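Local coordinates for protein Phosphoglucosamine/phosphogalactosamine mutase (Sulfolobus tokodaii, PDB 2F7L) that interconverts glucosamine-6-phosphate and glucosamine-1-phosphate, and likewise the galactosamine phosphates, on the way to UDP-GlcNAc and UDP-GalNAc, with magnesium as cofactor, at residues G35-V46 / V64-A74; V57-G65 / N134-V145. All blocks are in the same frame, centred on the assembly; numbering follows the deposited sequence.

Contact 1: G35-V46 / V64-A74; sequences GKNSKILVGRDV and VGVEVYDGGMA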
ATOM      1  N   GLY A  35      -5.164  14.962  21.683  1.00 25.49           N
ATOM      2  CA  GLY A  35      -5.735  15.417  22.934  1.00 26.73           C
ATOM      3  C   GLY A  35      -5.282  14.665  24.168  1.00 28.33           C
ATOM      4  O   GLY A  35      -4.748  13.552  24.083  1.00 29.21           O
ATOM      5  N   LYS A  36      -5.490  15.277  25.330  1.00 29.04           N
ATOM      6  CA  LYS A  36      -5.098  14.669  26.601  1.00 29.97           C
ATOM      7  C   LYS A  36      -5.984  13.471  26.895  1.00 30.46           C
ATOM      8  O   LYS A  36      -7.166  13.492  26.575  1.00 31.39           O
ATOM      9  CB  LYS A  36      -5.220  15.685  27.738  1.00 29.91           C
ATOM     10  CG  LYS A  36      -4.351  16.909  27.582  1.00 31.17           C
ATOM     11  CD  LYS A  36      -4.683  17.929  28.652  1.00 32.61           C
ATOM     12  CE  LYS A  36      -3.753  19.135  28.589  1.00 34.17           C
ATOM     13  NZ  LYS A  36      -3.746  19.915  29.876  1.00 35.02           N
ATOM     14  N   ASN A  37      -5.404  12.433  27.497  1.00 31.01           N
ATOM     15  CA  ASN A  37      -6.116  11.204  27.852  1.00 30.81           C
ATOM     16  C   ASN A  37      -6.587  10.377  26.672  1.00 30.71           C
ATOM     17  O   ASN A  37      -7.437   9.502  26.830  1.00 31.14           O
ATOM     18  CB  ASN A  37      -7.317  11.519  28.712  1.00 31.71           C
ATOM     19  CG  ASN A  37      -6.939  12.205  29.971  1.00 33.54           C
ATOM     20  OD1 ASN A  37      -7.532  13.222  30.337  1.00 36.23           O
ATOM     21  ND2 ASN A  37      -5.949  11.662  30.662  1.00 33.62           N
ATOM     22  N   SER A  38      -6.067  10.660  25.486  1.00 29.67           N
ATOM     23  CA  SER A  38      -6.460   9.874  24.342  1.00 29.26           C
ATOM     24  C   SER A  38      -5.630   8.589  24.388  1.00 28.84           C
ATOM     25  O   SER A  38      -4.452   8.591  24.805  1.00 28.82           O
ATOM     26  CB  SER A  38      -6.213  10.639  23.046  1.00 29.76           C
ATOM     27  OG  SER A  38      -4.858  10.991  22.929  1.00 31.96           O
ATOM     28  N   LYS A  39      -6.255   7.488  23.987  1.00 27.06           N
ATOM     29  CA  LYS A  39      -5.595   6.194  24.004  1.00 25.44           C
ATOM     30  C   LYS A  39      -4.949   5.950  22.664  1.00 23.55           C
ATOM     31  O   LYS A  39      -5.648   5.780  21.670  1.00 22.59           O
ATOM     32  CB  LYS A  39      -6.626   5.116  24.329  1.00 26.32           C
ATOM     33  CG  LYS A  39      -7.142   5.191  25.752  1.00 25.61           C
ATOM     34  CD  LYS A  39      -8.369   4.348  25.905  1.00 27.89           C
ATOM     35  CE  LYS A  39      -8.678   4.116  27.364  1.00 29.61           C
ATOM     36  NZ  LYS A  39      -8.518   5.385  28.122  1.00 31.87           N
ATOM     37  N   ILE A  40      -3.617   5.939  22.644  1.00 22.00           N
ATOM     38  CA  ILE A  40      -2.878   5.774  21.390  1.00 21.85           C
ATOM     39  C   ILE A  40      -1.996   4.559  21.315  1.00 21.72           C
ATOM     40  O   ILE A  40      -1.134   4.354  22.158  1.00 22.71           O
ATOM     41  CB  ILE A  40      -1.984   7.016  21.076  1.00 21.56           C
ATOM     42  CG1 ILE A  40      -2.829   8.290  20.990  1.00 20.47           C
ATOM     43  CG2 ILE A  40      -1.252   6.799  19.769  1.00 21.32           C
ATOM     44  CD1 ILE A  40      -3.890   8.256  19.933  1.00 20.11           C
ATOM     45  N   LEU A  41      -2.185   3.769  20.271  1.00 21.91           N
ATOM     46  CA  LEU A  41      -1.403   2.554  20.089  1.00 22.42           C
ATOM     47  C   LEU A  41      -0.140   2.835  19.256  1.00 22.82           C
ATOM     48  O   LEU A  41      -0.223   3.395  18.164  1.00 23.46           O
ATOM     49  CB  LEU A  41      -2.275   1.515  19.388  1.00 21.73           C
ATOM     50  CG  LEU A  41      -1.986   0.017  19.500  1.00 23.07           C
ATOM     51  CD1 LEU A  41      -2.075  -0.590  18.118  1.00 21.66           C
ATOM     52  CD2 LEU A  41      -0.621  -0.250  20.095  1.00 23.47           C
ATOM     53  N   VAL A  42       1.022   2.443  19.765  1.00 22.79           N
ATOM     54  CA  VAL A  42       2.284   2.653  19.053  1.00 23.07           C
ATOM     55  C   VAL A  42       2.888   1.323  18.618  1.00 24.11           C
ATOM     56  O   VAL A  42       3.069   0.437  19.438  1.00 25.23           O
ATOM     57  CB  VAL A  42       3.321   3.379  19.942  1.00 22.65           C
ATOM     58  CG1 VAL A  42       4.609   3.573  19.177  1.00 21.47           C
ATOM     59  CG2 VAL A  42       2.765   4.717  20.418  1.00 22.05           C
ATOM     60  N   GLY A  43       3.202   1.183  17.334  1.00 25.16           N
ATOM     61  CA  GLY A  43       3.779  -0.067  16.838  1.00 25.85           C
ATOM     62  C   GLY A  43       4.889   0.211  15.842  1.00 26.33           C
ATOM     63  O   GLY A  43       5.124   1.374  15.527  1.00 27.00           O
ATOM     64  N   ARG A  44       5.564  -0.821  15.332  1.00 26.50           N
ATOM     65  CA  ARG A  44       6.674  -0.598  14.381  1.00 26.52           C
ATOM     66  C   ARG A  44       6.983  -1.747  13.434  1.00 26.03           C
ATOM     67  O   ARG A  44       6.645  -2.898  13.695  1.00 25.81           O
ATOM     68  CB  ARG A  44       7.965  -0.272  15.133  1.00 26.26           C
ATOM     69  CG  ARG A  44       8.664  -1.485  15.719  1.00 26.96           C
ATOM     70  CD  ARG A  44       9.809  -1.036  16.595  1.00 29.98           C
ATOM     71  NE  ARG A  44      11.004  -1.839  16.380  1.00 34.60           N
ATOM     72  CZ  ARG A  44      11.321  -2.918  17.091  1.00 38.06           C
ATOM     73  NH1 ARG A  44      10.522  -3.325  18.083  1.00 38.59           N
ATOM     74  NH2 ARG A  44      12.438  -3.594  16.806  1.00 38.75           N
ATOM     75  N   ASP A  45       7.625  -1.429  12.320  1.00 25.61           N
ATOM     76  CA  ASP A  45       7.995  -2.478  11.410  1.00 26.73           C
ATOM     77  C   ASP A  45       9.416  -2.899  11.806  1.00 27.44           C
ATOM     78  O   ASP A  45       9.867  -2.636  12.920  1.00 28.46           O
ATOM     79  CB  ASP A  45       7.906  -2.009   9.960  1.00 28.00           C
ATOM     80  CG  ASP A  45       9.012  -1.048   9.581  1.00 28.95           C
ATOM     81  OD1 ASP A  45       9.920  -0.802  10.411  1.00 29.82           O
ATOM     82  OD2 ASP A  45       8.967  -0.546   8.438  1.00 28.80           O
ATOM     83  N   VAL A  46      10.154  -3.526  10.914  1.00 27.50           N
ATOM     84  CA  VAL A  46      11.461  -3.997  11.326  1.00 27.87           C
ATOM     85  C   VAL A  46      12.641  -3.048  11.211  1.00 27.50           C
ATOM     86  O   VAL A  46      13.708  -3.343  11.727  1.00 28.22           O
ATOM     87  CB  VAL A  46      11.804  -5.320  10.566  1.00 27.90           C
ATOM     88  CG1 VAL A  46      12.285  -5.010   9.143  1.00 26.81           C
ATOM     89  CG2 VAL A  46      12.834  -6.122  11.337  1.00 27.78           C
ATOM     90  N   VAL A  64       2.713  15.099  26.575  1.00 26.84           N
ATOM     91  CA  VAL A  64       1.505  15.829  26.274  1.00 27.54           C
ATOM     92  C   VAL A  64       0.227  15.138  26.763  1.00 28.94           C
ATOM     93  O   VAL A  64      -0.878  15.357  26.222  1.00 29.73           O
ATOM     94  CB  VAL A  64       1.434  16.157  24.783  1.00 27.53           C
ATOM     95  CG1 VAL A  64       2.529  17.150  24.456  1.00 27.03           C
ATOM     96  CG2 VAL A  64       1.599  14.896  23.943  1.00 26.70           C
ATOM     97  N   GLY A  65       0.392  14.303  27.798  1.00 29.01           N
ATOM     98  CA  GLY A  65      -0.731  13.619  28.420  1.00 28.49           C
ATOM     99  C   GLY A  65      -1.464  12.522  27.677  1.00 29.18           C
ATOM    100  O   GLY A  65      -2.626  12.260  27.956  1.00 29.26           O
ATOM    101  N   VAL A  66      -0.809  11.860  26.739  1.00 29.48           N
ATOM    102  CA  VAL A  66      -1.478  10.792  26.015  1.00 30.03           C
ATOM    103  C   VAL A  66      -1.312   9.513  26.812  1.00 30.84           C
ATOM    104  O   VAL A  66      -0.289   9.324  27.459  1.00 31.16           O
ATOM    105  CB  VAL A  66      -0.864  10.618  24.609  1.00 30.15           C
ATOM    106  CG1 VAL A  66      -1.334   9.327  23.995  1.00 29.59           C
ATOM    107  CG2 VAL A  66      -1.221  11.823  23.718  1.00 29.10           C
ATOM    108  N   GLU A  67      -2.325   8.652  26.798  1.00 32.24           N
ATOM    109  CA  GLU A  67      -2.236   7.378  27.513  1.00 32.90           C
ATOM    110  C   GLU A  67      -1.644   6.445  26.461  1.00 31.83           C
ATOM    111  O   GLU A  67      -2.353   6.010  25.558  1.00 33.13           O
ATOM    112  CB  GLU A  67      -3.630   6.881  27.944  1.00 34.91           C
ATOM    113  CG  GLU A  67      -3.574   5.880  29.124  1.00 38.87           C
ATOM    114  CD  GLU A  67      -4.728   4.861  29.155  1.00 40.53           C
ATOM    115  OE1 GLU A  67      -4.608   3.855  29.888  1.00 40.36           O
ATOM    116  OE2 GLU A  67      -5.753   5.057  28.460  1.00 42.43           O
ATOM    117  N   VAL A  68      -0.357   6.145  26.574  1.00 29.73           N
ATOM    118  CA  VAL A  68       0.342   5.327  25.586  1.00 28.75           C
ATOM    119  C   VAL A  68       0.314   3.793  25.656  1.00 28.59           C
ATOM    120  O   VAL A  68       0.521   3.209  26.706  1.00 28.47           O
ATOM    121  CB  VAL A  68       1.826   5.735  25.539  1.00 28.20           C
ATOM    122  CG1 VAL A  68       2.542   4.958  24.454  1.00 28.05           C
ATOM    123  CG2 VAL A  68       1.952   7.225  25.310  1.00 28.17           C
ATOM    124  N   TYR A  69       0.097   3.152  24.510  1.00 28.60           N
ATOM    125  CA  TYR A  69       0.118   1.691  24.408  1.00 28.31           C
ATOM    126  C   TYR A  69       1.139   1.201  23.373  1.00 28.29           C
ATOM    127  O   TYR A  69       1.208   1.693  22.246  1.00 27.03           O
ATOM    128  CB  TYR A  69      -1.240   1.138  24.020  1.00 28.66           C
ATOM    129  CG  TYR A  69      -2.248   1.231  25.113  1.00 29.20           C
ATOM    130  CD1 TYR A  69      -2.802   2.462  25.457  1.00 28.72           C
ATOM    131  CD2 TYR A  69      -2.642   0.095  25.823  1.00 28.14           C
ATOM    132  CE1 TYR A  69      -3.718   2.564  26.470  1.00 28.61           C
ATOM    133  CE2 TYR A  69      -3.563   0.187  26.845  1.00 27.83           C
ATOM    134  CZ  TYR A  69      -4.101   1.427  27.164  1.00 28.53           C
ATOM    135  OH  TYR A  69      -5.048   1.553  28.155  1.00 28.29           O
ATOM    136  N   ASP A  70       1.898   0.190  23.768  1.00 28.73           N
ATOM    137  CA  ASP A  70       2.931  -0.408  22.935  1.00 29.00           C
ATOM    138  C   ASP A  70       2.475  -1.738  22.302  1.00 28.59           C
ATOM    139  O   ASP A  70       2.232  -2.726  23.001  1.00 28.26           O
ATOM    140  CB  ASP A  70       4.153  -0.671  23.801  1.00 30.47           C
ATOM    141  CG  ASP A  70       5.434  -0.698  23.007  1.00 32.28           C
ATOM    142  OD1 ASP A  70       5.527  -1.458  22.015  1.00 32.34           O
ATOM    143  OD2 ASP A  70       6.362   0.044  23.396  1.00 34.21           O
ATOM    144  N   GLY A  71       2.391  -1.766  20.979  1.00 27.68           N
ATOM    145  CA  GLY A  71       1.979  -2.970  20.295  1.00 26.42           C
ATOM    146  C   GLY A  71       3.123  -3.704  19.628  1.00 25.76           C
ATOM    147  O   GLY A  71       2.882  -4.624  18.863  1.00 27.31           O
ATOM    148  N   GLY A  72       4.363  -3.325  19.913  1.00 24.97           N
ATOM    149  CA  GLY A  72       5.504  -3.991  19.294  1.00 24.94           C
ATOM    150  C   GLY A  72       5.570  -3.966  17.768  1.00 25.85           C
ATOM    151  O   GLY A  72       5.031  -3.063  17.119  1.00 26.26           O
ATOM    152  N   MET A  73       6.240  -4.958  17.185  1.00 26.41           N
ATOM    153  CA  MET A  73       6.382  -5.055  15.731  1.00 27.35           C
ATOM    154  C   MET A  73       5.204  -5.721  15.018  1.00 26.84           C
ATOM    155  O   MET A  73       4.772  -6.806  15.409  1.00 26.80           O
ATOM    156  CB  MET A  73       7.640  -5.828  15.363  1.00 28.16           C
ATOM    157  CG  MET A  73       8.921  -5.161  15.735  1.00 31.56           C
ATOM    158  SD  MET A  73      10.306  -6.102  15.048  1.00 35.36           S
ATOM    159  CE  MET A  73      10.615  -7.213  16.507  1.00 33.08           C
ATOM    160  N   ALA A  74       4.703  -5.097  13.955  1.00 25.56           N
ATOM    161  CA  ALA A  74       3.598  -5.701  13.238  1.00 25.12           C
ATOM    162  C   ALA A  74       3.347  -5.049  11.903  1.00 24.12           C
ATOM    163  O   ALA A  74       3.851  -3.972  11.637  1.00 25.81           O
ATOM    164  CB  ALA A  74       2.329  -5.615  14.085  1.00 24.60           C
TER
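Ile40, Val42 and Arg44 bond through their backbones to the 67-73 strand, which runs parallel to strand 39-44 with an angle of 26° between the two short axes. Ile40 N gives to Glu67 O, Tyr69 N to Ile40 O, and Gly71 N to Val42 O. A beta bulge follows: Val42 pairs with Asp70 but Arg44 with Met73, and Arg44 N gives to Gly72 O at 2.9 Å. Within the bulge, Asp70 OD1 accepts from Gly72 N at 3.0 Å, an Asx turn. Before the strands, Asn37 N gives to Gly65 O.

Lys39, Leu41, Glu67 and Tyr69 share one face. Lys39 and Glu67 lie alongside each other, and the lysine chain bends at its last torsion (chi4 44°). This brings NZ to Glu67 OE2 at 2.8 Å, a salt bridge. The other carboxylate oxygen, Glu67 OE1, forms a salt bridge with Lys146. The Tyr69 ring meets Tyr88 edge-to-face.

Ile40 and Val42 are on the other face. Ile40 CG1 packs on Val66 CG1, just before the second strand, at 3.5 Å, and Val42 CG2 meets Val68 CG1 at 4.0 Å. Helix 50-63 covers this side through Leu61. Further on, Arg44 and Met73 run side by side. Met73 CG lies over one face of the guanidinium, offset toward its rim, 3.4 Å from Arg44 NH1.

The pair belongs to a beta-alpha-beta unit of domain I. Asp45, just past the strand, hydrogen-bonds to Thr95 and lies near Asp243, a probable magnesium ligand. The chemistry is thus divided: apolar packing of Ile40, Val42 and Val68 on one face, with Arg44 and Asp70 farther along it, and on the other a glutamate gripped by two lysines, which would probably favour its charged form.

Contact 2: V57-G65 / N134-V145; sequences VEGGLLSVG and NTIEWSSLTTEV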
ATOM      1  N   VAL A  57       8.999   8.455  20.600  1.00 19.94           N
ATOM      2  CA  VAL A  57       7.585   8.712  20.402  1.00 19.96           C
ATOM      3  C   VAL A  57       6.820   8.600  21.724  1.00 20.66           C
ATOM      4  O   VAL A  57       6.050   9.502  22.083  1.00 20.43           O
ATOM      5  CB  VAL A  57       6.971   7.725  19.322  1.00 20.43           C
ATOM      6  CG1 VAL A  57       5.427   7.724  19.398  1.00 19.69           C
ATOM      7  CG2 VAL A  57       7.428   8.131  17.900  1.00 17.84           C
ATOM      8  N   GLU A  58       7.033   7.495  22.441  1.00 21.55           N
ATOM      9  CA  GLU A  58       6.376   7.253  23.725  1.00 22.36           C
ATOM     10  C   GLU A  58       6.702   8.356  24.723  1.00 22.51           C
ATOM     11  O   GLU A  58       5.809   8.861  25.441  1.00 22.09           O
ATOM     12  CB  GLU A  58       6.789   5.892  24.273  1.00 23.53           C
ATOM     13  CG  GLU A  58       6.215   4.783  23.429  1.00 25.80           C
ATOM     14  CD  GLU A  58       6.672   3.385  23.811  1.00 27.15           C
ATOM     15  OE1 GLU A  58       6.136   2.457  23.172  1.00 27.75           O
ATOM     16  OE2 GLU A  58       7.541   3.209  24.708  1.00 27.11           O
ATOM     17  N   GLY A  59       7.976   8.729  24.767  1.00 21.78           N
ATOM     18  CA  GLY A  59       8.382   9.807  25.644  1.00 21.88           C
ATOM     19  C   GLY A  59       7.656  11.072  25.208  1.00 21.71           C
ATOM     20  O   GLY A  59       7.139  11.811  26.037  1.00 22.04           O
ATOM     21  N   GLY A  60       7.592  11.308  23.901  1.00 21.09           N
ATOM     22  CA  GLY A  60       6.911  12.487  23.390  1.00 21.18           C
ATOM     23  C   GLY A  60       5.421  12.549  23.692  1.00 21.18           C
ATOM     24  O   GLY A  60       4.892  13.605  24.074  1.00 20.93           O
ATOM     25  N   LEU A  61       4.731  11.424  23.531  1.00 21.08           N
ATOM     26  CA  LEU A  61       3.298  11.387  23.793  1.00 21.78           C
ATOM     27  C   LEU A  61       2.957  11.552  25.299  1.00 23.27           C
ATOM     28  O   LEU A  61       1.917  12.121  25.664  1.00 23.11           O
ATOM     29  CB  LEU A  61       2.727  10.086  23.232  1.00 21.53           C
ATOM     30  CG  LEU A  61       2.842   9.912  21.705  1.00 22.27           C
ATOM     31  CD1 LEU A  61       2.622   8.442  21.289  1.00 20.24           C
ATOM     32  CD2 LEU A  61       1.835  10.854  21.019  1.00 20.25           C
ATOM     33  N   LEU A  62       3.822  11.060  26.186  1.00 24.04           N
ATOM     34  CA  LEU A  62       3.557  11.217  27.612  1.00 24.20           C
ATOM     35  C   LEU A  62       3.639  12.716  27.956  1.00 25.34           C
ATOM     36  O   LEU A  62       2.749  13.264  28.610  1.00 26.27           O
ATOM     37  CB  LEU A  62       4.551  10.386  28.448  1.00 21.64           C
ATOM     38  CG  LEU A  62       4.454   8.854  28.285  1.00 20.46           C
ATOM     39  CD1 LEU A  62       5.587   8.174  29.005  1.00 17.68           C
ATOM     40  CD2 LEU A  62       3.119   8.332  28.803  1.00 18.99           C
ATOM     41  N   SER A  63       4.674  13.396  27.478  1.00 26.23           N
ATOM     42  CA  SER A  63       4.823  14.827  27.762  1.00 26.97           C
ATOM     43  C   SER A  63       3.553  15.620  27.452  1.00 27.14           C
ATOM     44  O   SER A  63       3.329  16.701  28.003  1.00 28.06           O
ATOM     45  CB  SER A  63       6.011  15.424  26.985  1.00 26.90           C
ATOM     46  OG  SER A  63       5.773  15.448  25.581  1.00 28.36           O
ATOM     47  N   VAL A  64       2.713  15.099  26.575  1.00 26.84           N
ATOM     48  CA  VAL A  64       1.505  15.829  26.274  1.00 27.54           C
ATOM     49  C   VAL A  64       0.227  15.138  26.763  1.00 28.94           C
ATOM     50  O   VAL A  64      -0.878  15.357  26.222  1.00 29.73           O
ATOM     51  CB  VAL A  64       1.434  16.157  24.783  1.00 27.53           C
ATOM     52  CG1 VAL A  64       2.529  17.150  24.456  1.00 27.03           C
ATOM     53  CG2 VAL A  64       1.599  14.896  23.943  1.00 26.70           C
ATOM     54  N   GLY A  65       0.392  14.303  27.798  1.00 29.01           N
ATOM     55  CA  GLY A  65      -0.731  13.619  28.420  1.00 28.49           C
ATOM     56  C   GLY A  65      -1.464  12.522  27.677  1.00 29.18           C
ATOM     57  O   GLY A  65      -2.626  12.260  27.956  1.00 29.26           O
ATOM     58  N   ASN A 134       0.086  20.557  24.115  1.00 32.34           N
ATOM     59  CA  ASN A 134      -0.583  20.343  25.386  1.00 32.74           C
ATOM     60  C   ASN A 134       0.390  19.754  26.380  1.00 32.08           C
ATOM     61  O   ASN A 134       0.179  18.640  26.854  1.00 32.94           O
ATOM     62  CB  ASN A 134      -1.757  19.387  25.246  1.00 34.12           C
ATOM     63  CG  ASN A 134      -2.873  19.987  24.463  1.00 36.30           C
ATOM     64  OD1 ASN A 134      -3.024  21.212  24.444  1.00 36.48           O
ATOM     65  ND2 ASN A 134      -3.683  19.141  23.820  1.00 37.74           N
ATOM     66  N   THR A 135       1.463  20.479  26.683  1.00 30.72           N
ATOM     67  CA  THR A 135       2.435  19.996  27.656  1.00 29.78           C
ATOM     68  C   THR A 135       1.691  20.019  28.975  1.00 29.73           C
ATOM     69  O   THR A 135       1.030  21.000  29.310  1.00 29.71           O
ATOM     70  CB  THR A 135       3.673  20.906  27.710  1.00 29.11           C
ATOM     71  OG1 THR A 135       4.385  20.802  26.476  1.00 29.33           O
ATOM     72  CG2 THR A 135       4.608  20.481  28.807  1.00 29.36           C
ATOM     73  N   ILE A 136       1.782  18.925  29.717  1.00 29.44           N
ATOM     74  CA  ILE A 136       1.059  18.829  30.971  1.00 29.40           C
ATOM     75  C   ILE A 136       1.904  19.071  32.217  1.00 30.13           C
ATOM     76  O   ILE A 136       3.139  18.977  32.183  1.00 28.84           O
ATOM     77  CB  ILE A 136       0.378  17.442  31.082  1.00 29.07           C
ATOM     78  CG1 ILE A 136       1.452  16.340  31.147  1.00 29.36           C
ATOM     79  CG2 ILE A 136      -0.532  17.222  29.873  1.00 26.96           C
ATOM     80  CD1 ILE A 136       0.971  15.017  31.694  1.00 28.46           C
ATOM     81  N   GLU A 137       1.214  19.391  33.316  1.00 31.41           N
ATOM     82  CA  GLU A 137       1.851  19.628  34.618  1.00 32.23           C
ATOM     83  C   GLU A 137       2.533  18.389  35.155  1.00 31.45           C
ATOM     84  O   GLU A 137       2.136  17.262  34.871  1.00 30.80           O
ATOM     85  CB  GLU A 137       0.826  20.060  35.647  1.00 34.78           C
ATOM     86  CG  GLU A 137       0.329  21.467  35.493  1.00 40.21           C
ATOM     87  CD  GLU A 137       1.449  22.484  35.614  1.00 43.64           C
ATOM     88  OE1 GLU A 137       2.028  22.852  34.559  1.00 45.37           O
ATOM     89  OE2 GLU A 137       1.761  22.892  36.764  1.00 45.43           O
ATOM     90  N   TRP A 138       3.546  18.617  35.972  1.00 31.12           N
ATOM     91  CA  TRP A 138       4.328  17.538  36.570  1.00 30.95           C
ATOM     92  C   TRP A 138       3.439  16.563  37.353  1.00 31.03           C
ATOM     93  O   TRP A 138       3.630  15.348  37.320  1.00 30.09           O
ATOM     94  CB  TRP A 138       5.369  18.140  37.517  1.00 29.97           C
ATOM     95  CG  TRP A 138       4.724  18.847  38.659  1.00 29.39           C
ATOM     96  CD1 TRP A 138       4.223  20.116  38.659  1.00 28.68           C
ATOM     97  CD2 TRP A 138       4.418  18.299  39.942  1.00 29.17           C
ATOM     98  NE1 TRP A 138       3.626  20.393  39.855  1.00 27.94           N
ATOM     99  CE2 TRP A 138       3.725  19.296  40.666  1.00 28.61           C
ATOM    100  CE3 TRP A 138       4.658  17.061  40.551  1.00 27.99           C
ATOM    101  CZ2 TRP A 138       3.270  19.095  41.972  1.00 27.41           C
ATOM    102  CZ3 TRP A 138       4.205  16.863  41.855  1.00 28.32           C
ATOM    103  CH2 TRP A 138       3.521  17.875  42.547  1.00 27.97           C
ATOM    104  N   SER A 139       2.464  17.126  38.054  1.00 31.64           N
ATOM    105  CA  SER A 139       1.566  16.349  38.872  1.00 31.81           C
ATOM    106  C   SER A 139       0.611  15.470  38.079  1.00 31.92           C
ATOM    107  O   SER A 139      -0.021  14.576  38.649  1.00 32.14           O
ATOM    108  CB  SER A 139       0.795  17.271  39.809  1.00 31.65           C
ATOM    109  OG  SER A 139       0.261  18.364  39.102  1.00 31.82           O
ATOM    110  N   SER A 140       0.468  15.708  36.782  1.00 31.26           N
ATOM    111  CA  SER A 140      -0.408  14.811  36.036  1.00 31.63           C
ATOM    112  C   SER A 140       0.443  13.952  35.099  1.00 31.03           C
ATOM    113  O   SER A 140      -0.058  13.151  34.310  1.00 32.51           O
ATOM    114  CB  SER A 140      -1.542  15.576  35.291  1.00 31.90           C
ATOM    115  OG  SER A 140      -1.100  16.574  34.397  1.00 32.96           O
ATOM    116  N   LEU A 141       1.751  14.099  35.231  1.00 29.70           N
ATOM    117  CA  LEU A 141       2.701  13.361  34.425  1.00 28.07           C
ATOM    118  C   LEU A 141       3.055  12.095  35.217  1.00 28.54           C
ATOM    119  O   LEU A 141       4.204  11.881  35.579  1.00 27.86           O
ATOM    120  CB  LEU A 141       3.923  14.243  34.220  1.00 26.38           C
ATOM    121  CG  LEU A 141       4.821  14.126  33.003  1.00 26.01           C
ATOM    122  CD1 LEU A 141       4.022  14.124  31.716  1.00 24.93           C
ATOM    123  CD2 LEU A 141       5.772  15.302  33.032  1.00 25.58           C
ATOM    124  N   THR A 142       2.063  11.245  35.474  1.00 28.65           N
ATOM    125  CA  THR A 142       2.290  10.032  36.263  1.00 28.54           C
ATOM    126  C   THR A 142       1.872   8.720  35.586  1.00 29.56           C
ATOM    127  O   THR A 142       1.441   7.799  36.254  1.00 30.75           O
ATOM    128  CB  THR A 142       1.544  10.143  37.628  1.00 27.74           C
ATOM    129  OG1 THR A 142       0.156  10.442  37.421  1.00 26.78           O
ATOM    130  CG2 THR A 142       2.122  11.255  38.441  1.00 27.43           C
ATOM    131  N   THR A 143       2.020   8.605  34.272  1.00 29.86           N
ATOM    132  CA  THR A 143       1.598   7.385  33.601  1.00 29.93           C
ATOM    133  C   THR A 143       2.681   6.542  32.972  1.00 30.59           C
ATOM    134  O   THR A 143       3.635   7.062  32.416  1.00 31.18           O
ATOM    135  CB  THR A 143       0.592   7.698  32.507  1.00 29.80           C
ATOM    136  OG1 THR A 143      -0.572   8.284  33.093  1.00 28.75           O
ATOM    137  CG2 THR A 143       0.206   6.434  31.773  1.00 29.93           C
ATOM    138  N   GLU A 144       2.513   5.228  33.057  1.00 31.19           N
ATOM    139  CA  GLU A 144       3.451   4.287  32.466  1.00 31.38           C
ATOM    140  C   GLU A 144       2.843   3.863  31.160  1.00 30.22           C
ATOM    141  O   GLU A 144       1.622   3.831  31.030  1.00 29.87           O
ATOM    142  CB  GLU A 144       3.636   3.053  33.353  1.00 33.41           C
ATOM    143  CG  GLU A 144       4.598   3.311  34.507  1.00 39.73           C
ATOM    144  CD  GLU A 144       4.750   2.137  35.492  1.00 42.99           C
ATOM    145  OE1 GLU A 144       5.313   2.376  36.595  1.00 44.67           O
ATOM    146  OE2 GLU A 144       4.324   0.996  35.172  1.00 43.82           O
ATOM    147  N   VAL A 145       3.676   3.555  30.173  1.00 29.26           N
ATOM    148  CA  VAL A 145       3.114   3.096  28.914  1.00 27.77           C
ATOM    149  C   VAL A 145       2.700   1.646  29.155  1.00 26.74           C
ATOM    150  O   VAL A 145       3.415   0.879  29.786  1.00 25.38           O
ATOM    151  CB  VAL A 145       4.127   3.212  27.715  1.00 27.04           C
ATOM    152  CG1 VAL A 145       5.259   4.125  28.087  1.00 26.71           C
ATOM    153  CG2 VAL A 145       4.620   1.856  27.278  1.00 25.68           C
TER
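Ile136 CG1 stands between its own backbone N and carbonyl carbon (chi1 65°), which turns CG2 and CD1 onto the chain at Gly65, while Leu62 CG is anti to its carbonyl carbon and sends its methyls toward Thr143 and Val145. Ile136 meets the end of helix 50-63, which closes in a Schellman motif. Gly65, with positive phi, is its C-prime residue, and its N bonds back to Leu62 O. This helix belongs to domain I, and loop 134-145 passes across its C-terminal end and along one side of it, at the surface.

One hydrogen bond joins the two segments. Ile136 N gives to Ser63 O at 3.2 Å, with an N-H...O angle of 159° and the donor tilted 17° from the carbonyl plane. The same oxygen also receives a CA-H...O contact from Thr135. Nearby, Val64 CA makes a second such contact with Asn134 O. Asn134 N is bonded to Thr32 OG1, which ties the start of the loop to helix 20-34.

The Ile136 side chain lies against the turn. Its CG2 is 3.7 Å from Gly65 N, and its CD1 is 3.9 Å from Gly65 CA. Leu141 comes to the same helix end, with CD1 at 3.5 Å from Leu62 O. Cut back to an alanine here, the Ile136 side chain would lose CG1, CG2 and CD1, which is likely to open a gap against Gly65 and Leu62 O.

Farther along, the loop passes the helix side. Leu62 CD2 approaches Thr143 O at 3.9 Å. Val145 crosses both Leu62 and Glu58 at about a right angle: its CG1 is 4.2 Å from Leu62 CD1, and its CG2 is 4.1 Å from Glu58 OE2.

How the contacts relate
From the N terminus, the chain lays down strand 39-44, then helix 50-63, then strand 67-73. Contact 1 closes this short loop by pairing the two strands. Contact 2 starts on the helix inside that loop and closes a much longer one, through strands 90-94 and 103-109 and helix 118-130. The two loops therefore cross along the chain. The two contacts share Val64 and Gly65, the turn from helix to strand. Leu61 packs on Val68 where helix meets sheet, and Val145 reaches Val68 O from the loop. Strand 146-147 then follows and joins the sheet beside 67-73. Together the contacts tie sheet, helix and surface loop at one edge of domain I.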